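Local coordinates for protein 4-hydroxy-tetrahydrodipicolinate synthase (Methylacidiphilum fumariolicum SolV, PDB 6T3T) that probably condenses pyruvate with aspartate semialdehyde through a Schiff base to give 4-hydroxy-tetrahydrodipicolinate, a step of lysine biosynthesis, at residues 190-195 with 216-221; 169-174 with 182-187. One frame throughout, in Å; residues are numbered along the deposited sequence.

Contact 1: residues 190-195 with 216-221; sequences ALTLPF and SALVRL
Thr192 and Val219 meet methyl to methyl between two neighbouring helices on the outside of the (beta/alpha)8, or TIM, barrel, with CG2 of Thr192 3.9 Å from CG2 of Val219. The two side chains cross at about a right angle. In the threonine, chi1 of -70° puts OG1 beside the backbone N and CG2 anti to it; this sends the methyl across to helix 212-223, while OG1 stays on its own side of the contact, with weak hydrogen bonds to the carbonyls of Asp188 and Asp189.

Leu218 touches both residues of helix 192-197 with CD2, which lies 4.2 Å from Thr192 CG2 and 4.4 Å from Leu193 CB. No hydrogen bond joins the segments; this is a small apolar contact of three methyl groups and the Leu193 CB. On the barrel side, Thr192 and Val219 both touch Val203 of strand 202-205, and Leu193 continues to His234 of helix 227-243.

Next to Val219 in the chain, Arg220 folds back over the preceding turn. Its NH2 donates to Ser216 OG at 2.9 Å, with the oxygen only 13° out of the guanidinium plane.

Contact 2: residues 169-174 with 182-187; sequences DRVSQL and FSILSG
Ile184 is the residue of strand 183-186 that meets Val171 and Leu174 of segment 169-174, and it does so with both branches. This is the second half of a beta-alpha-beta crossover of the TIM barrel: strand 158-163, helix 168-177 on the outside, then strand 183-186 back in the wall beside the first. The tightest touch is Ile184 CD1 against Leu174 CB, 3.6 Å apart. The same methyl lies 4.2 Å from the carbonyl O of Val171, so the tip of the isoleucine reaches the helix backbone about one turn before Leu174. The shorter branch meets a side chain instead: Ile184 CG2 stands 4.2 Å from CG2 of Val171. With CG1 beside the backbone N (chi1 -55°) and CG2 anti to it, the two branches reach two residues one turn apart, Val171 and Leu174. Of these, Leu174 directs its CB at the strand, whereas Val171 takes part through its CG2 methyl and its carbonyl O. No hydrogen bond crosses between helix and strand here, and all three touching residues are buried.

Ile184 and Phe182 both extend the apolar layer to Ile161 of strand 158-163, while backbone hydrogen bonds fix the strand on its two flanks, Ser183 and Leu185 pairing with strand 158-163 and Ile184 with Val201. On the helix, Arg170 NH1 forms a salt bridge with Asp142. The second subunit hydrogen-bonds the same helix: Asp169 OD2 to Tyr238 OH and Ser172 OG to His234 NE2, both on that chain. Within the helix, the turn that presents Leu174 to the strand is closed by the bond from Leu174 N to Arg170 O, 2.8 Å long.

Overall arrangement
The strand of contact 2 leads through a short loop into the helix of contact 1, so the two lie side by side on the barrel with centres 13 Å apart. They also touch: Phe195 CD2 packs 3.6 Å from Val171 CG2, and Thr192 OG1 lies 3.2 Å from Ser186 OG, a probable but weak hydrogen bond. Both contacts reach the second subunit. Neither includes a predicted catalytic residue, yet both lie near the predicted active site: the side chains of Ile184 and Thr192 are about 8 and 9 Å from that of Lys162, the predicted Schiff-base lysine, and the Thr192 side chain is about 8 Å from that of Val204, predicted to bind pyruvate.

Contact 1: residues 190-195 with 216-221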
# COMPACT_ATOMS: atom_id res chain seq x y z
N ALA A 190 -10.99 -3.40 -17.55
CA ALA A 190 -11.60 -2.19 -17.03
C ALA A 190 -10.77 -0.95 -17.33
O ALA A 190 -11.32 0.14 -17.36
CB ALA A 190 -11.82 -2.32 -15.52
N LEU A 191 -9.47 -1.10 -17.59
CA LEU A 191 -8.60 0.03 -17.85
C LEU A 191 -8.25 0.18 -19.33
O LEU A 191 -7.49 1.08 -19.67
CB LEU A 191 -7.32 -0.10 -17.02
CG LEU A 191 -7.49 -0.09 -15.50
CD1 LEU A 191 -6.15 -0.29 -14.81
CD2 LEU A 191 -8.07 1.22 -15.08
N THR A 192 -8.78 -0.70 -20.20
CA THR A 192 -8.43 -0.65 -21.62
C THR A 192 -8.70 0.73 -22.20
O THR A 192 -7.81 1.34 -22.80
CB THR A 192 -9.21 -1.72 -22.40
OG1 THR A 192 -8.73 -3.00 -22.05
CG2 THR A 192 -9.08 -1.54 -23.91
N LEU A 193 -9.92 1.26 -22.01
CA LEU A 193 -10.23 2.55 -22.62
C LEU A 193 -9.32 3.68 -22.13
O LEU A 193 -8.82 4.44 -22.97
CB LEU A 193 -11.70 2.90 -22.41
CG LEU A 193 -12.05 4.31 -22.93
CD1 LEU A 193 -11.93 4.35 -24.44
CD2 LEU A 193 -13.46 4.69 -22.51
N PRO A 194 -9.11 3.88 -20.82
CA PRO A 194 -8.16 4.93 -20.41
C PRO A 194 -6.73 4.63 -20.87
O PRO A 194 -5.97 5.58 -21.13
CB PRO A 194 -8.33 5.01 -18.88
CG PRO A 194 -9.08 3.78 -18.46
CD PRO A 194 -9.80 3.25 -19.67
N PHE A 195 -6.35 3.36 -20.98
CA PHE A 195 -5.02 3.02 -21.50
C PHE A 195 -4.87 3.50 -22.94
O PHE A 195 -3.86 4.10 -23.30
CB PHE A 195 -4.76 1.52 -21.39
CG PHE A 195 -4.14 1.07 -20.05
CD1 PHE A 195 -4.38 1.76 -18.89
CD2 PHE A 195 -3.31 -0.03 -19.98
CE1 PHE A 195 -3.82 1.34 -17.68
CE2 PHE A 195 -2.74 -0.45 -18.77
CZ PHE A 195 -2.99 0.24 -17.63
N SER A 216 -13.66 -6.32 -28.72
CA SER A 216 -12.83 -5.91 -29.85
C SER A 216 -13.38 -4.65 -30.52
O SER A 216 -12.60 -3.83 -31.03
CB SER A 216 -12.71 -7.07 -30.84
OG SER A 216 -13.92 -7.26 -31.55
N ALA A 217 -14.71 -4.47 -30.56
CA ALA A 217 -15.26 -3.23 -31.09
C ALA A 217 -14.86 -2.04 -30.22
O ALA A 217 -14.56 -0.96 -30.73
CB ALA A 217 -16.78 -3.31 -31.19
N LEU A 218 -14.80 -2.25 -28.91
CA LEU A 218 -14.39 -1.17 -28.02
C LEU A 218 -13.04 -0.61 -28.44
O LEU A 218 -12.86 0.61 -28.54
CB LEU A 218 -14.37 -1.66 -26.57
CG LEU A 218 -14.30 -0.63 -25.42
CD1 LEU A 218 -14.88 -1.18 -24.12
CD2 LEU A 218 -12.87 -0.25 -25.18
N VAL A 219 -12.08 -1.50 -28.71
CA VAL A 219 -10.75 -1.04 -29.07
C VAL A 219 -10.76 -0.35 -30.44
O VAL A 219 -10.18 0.72 -30.63
CB VAL A 219 -9.75 -2.21 -29.02
CG1 VAL A 219 -8.38 -1.78 -29.59
CG2 VAL A 219 -9.60 -2.67 -27.59
N ARG A 220 -11.43 -0.98 -31.42
CA ARG A 220 -11.50 -0.41 -32.77
C ARG A 220 -12.14 0.97 -32.76
O ARG A 220 -11.64 1.89 -33.41
CB ARG A 220 -12.27 -1.35 -33.71
CG ARG A 220 -11.49 -2.57 -34.14
CD ARG A 220 -12.20 -3.32 -35.26
NE ARG A 220 -13.45 -3.96 -34.83
CZ ARG A 220 -13.52 -5.02 -34.03
NH1 ARG A 220 -12.41 -5.57 -33.54
NH2 ARG A 220 -14.71 -5.54 -33.71
N LEU A 221 -13.25 1.14 -32.02
CA LEU A 221 -13.91 2.44 -31.92
C LEU A 221 -12.94 3.52 -31.49
O LEU A 221 -12.85 4.58 -32.12
CB LEU A 221 -15.09 2.37 -30.94
CG LEU A 221 -16.31 1.66 -31.55
CD1 LEU A 221 -17.28 1.18 -30.47
CD2 LEU A 221 -17.01 2.56 -32.57

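Contact 2: residues 169-174 with 182-187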
# COMPACT_ATOMS: atom_id res chain seq x y z
N ASP A 169 -0.87 5.81 -15.51
CA ASP A 169 0.33 6.63 -15.54
C ASP A 169 1.54 5.85 -16.06
O ASP A 169 2.43 6.42 -16.70
CB ASP A 169 0.57 7.18 -14.14
CG ASP A 169 1.16 8.54 -14.17
OD1 ASP A 169 0.44 9.46 -14.61
OD2 ASP A 169 2.32 8.69 -13.77
N ARG A 170 1.60 4.56 -15.77
CA ARG A 170 2.64 3.72 -16.35
C ARG A 170 2.61 3.78 -17.87
O ARG A 170 3.67 3.79 -18.52
CB ARG A 170 2.46 2.29 -15.86
CG ARG A 170 3.47 1.33 -16.39
CD ARG A 170 4.83 1.84 -16.04
NE ARG A 170 5.07 1.96 -14.61
CZ ARG A 170 5.70 1.04 -13.89
NH1 ARG A 170 6.13 -0.08 -14.50
NH2 ARG A 170 5.91 1.22 -12.58
N VAL A 171 1.42 3.83 -18.47
CA VAL A 171 1.34 3.89 -19.93
C VAL A 171 1.96 5.19 -20.44
O VAL A 171 2.77 5.19 -21.37
CB VAL A 171 -0.11 3.70 -20.40
CG1 VAL A 171 -0.20 3.86 -21.90
CG2 VAL A 171 -0.62 2.30 -20.01
N SER A 172 1.63 6.32 -19.80
CA SER A 172 2.23 7.59 -20.21
C SER A 172 3.75 7.55 -20.10
O SER A 172 4.44 8.11 -20.95
CB SER A 172 1.68 8.75 -19.36
OG SER A 172 0.32 8.99 -19.66
N GLN A 173 4.28 6.94 -19.03
CA GLN A 173 5.74 6.82 -18.90
C GLN A 173 6.32 5.92 -19.99
O GLN A 173 7.38 6.23 -20.56
CB GLN A 173 6.11 6.29 -17.51
CG GLN A 173 6.02 7.37 -16.38
CD GLN A 173 5.85 6.79 -14.97
OE1 GLN A 173 5.46 5.64 -14.79
NE2 GLN A 173 6.12 7.62 -13.95
N LEU A 174 5.65 4.81 -20.29
CA LEU A 174 6.15 3.91 -21.32
C LEU A 174 6.17 4.59 -22.69
O LEU A 174 7.14 4.45 -23.45
CB LEU A 174 5.30 2.63 -21.34
CG LEU A 174 5.55 1.73 -20.13
CD1 LEU A 174 4.50 0.63 -20.02
CD2 LEU A 174 6.96 1.15 -20.22
N PHE A 182 6.83 0.15 -30.60
CA PHE A 182 6.59 -0.67 -29.42
C PHE A 182 5.12 -0.58 -29.01
O PHE A 182 4.56 0.52 -28.95
CB PHE A 182 7.50 -0.19 -28.29
CG PHE A 182 7.41 -1.01 -27.03
CD1 PHE A 182 8.08 -2.21 -26.92
CD2 PHE A 182 6.69 -0.54 -25.95
CE1 PHE A 182 8.04 -2.92 -25.74
CE2 PHE A 182 6.63 -1.24 -24.79
CZ PHE A 182 7.30 -2.44 -24.67
N SER A 183 4.49 -1.72 -28.78
CA SER A 183 3.05 -1.79 -28.55
C SER A 183 2.74 -2.01 -27.08
O SER A 183 3.14 -3.02 -26.51
CB SER A 183 2.43 -2.90 -29.38
OG SER A 183 2.62 -2.62 -30.74
N ILE A 184 2.03 -1.07 -26.46
CA ILE A 184 1.55 -1.25 -25.09
C ILE A 184 0.11 -1.73 -25.14
O ILE A 184 -0.75 -1.07 -25.73
CB ILE A 184 1.66 0.03 -24.26
CG1 ILE A 184 3.10 0.57 -24.30
CG2 ILE A 184 1.21 -0.30 -22.82
CD1 ILE A 184 3.16 2.08 -24.22
N LEU A 185 -0.16 -2.87 -24.52
CA LEU A 185 -1.49 -3.46 -24.47
C LEU A 185 -2.03 -3.43 -23.04
O LEU A 185 -1.28 -3.63 -22.07
CB LEU A 185 -1.49 -4.90 -25.00
CG LEU A 185 -0.71 -5.07 -26.31
CD1 LEU A 185 -0.37 -6.55 -26.61
CD2 LEU A 185 -1.46 -4.41 -27.48
N SER A 186 -3.32 -3.13 -22.92
CA SER A 186 -3.96 -3.28 -21.62
C SER A 186 -3.94 -4.74 -21.20
O SER A 186 -4.18 -5.64 -22.01
CB SER A 186 -5.40 -2.77 -21.67
OG SER A 186 -5.99 -2.86 -20.37
N GLY A 187 -3.63 -4.97 -19.93
CA GLY A 187 -3.84 -6.27 -19.35
C GLY A 187 -5.01 -6.31 -18.41
O GLY A 187 -5.15 -7.29 -17.66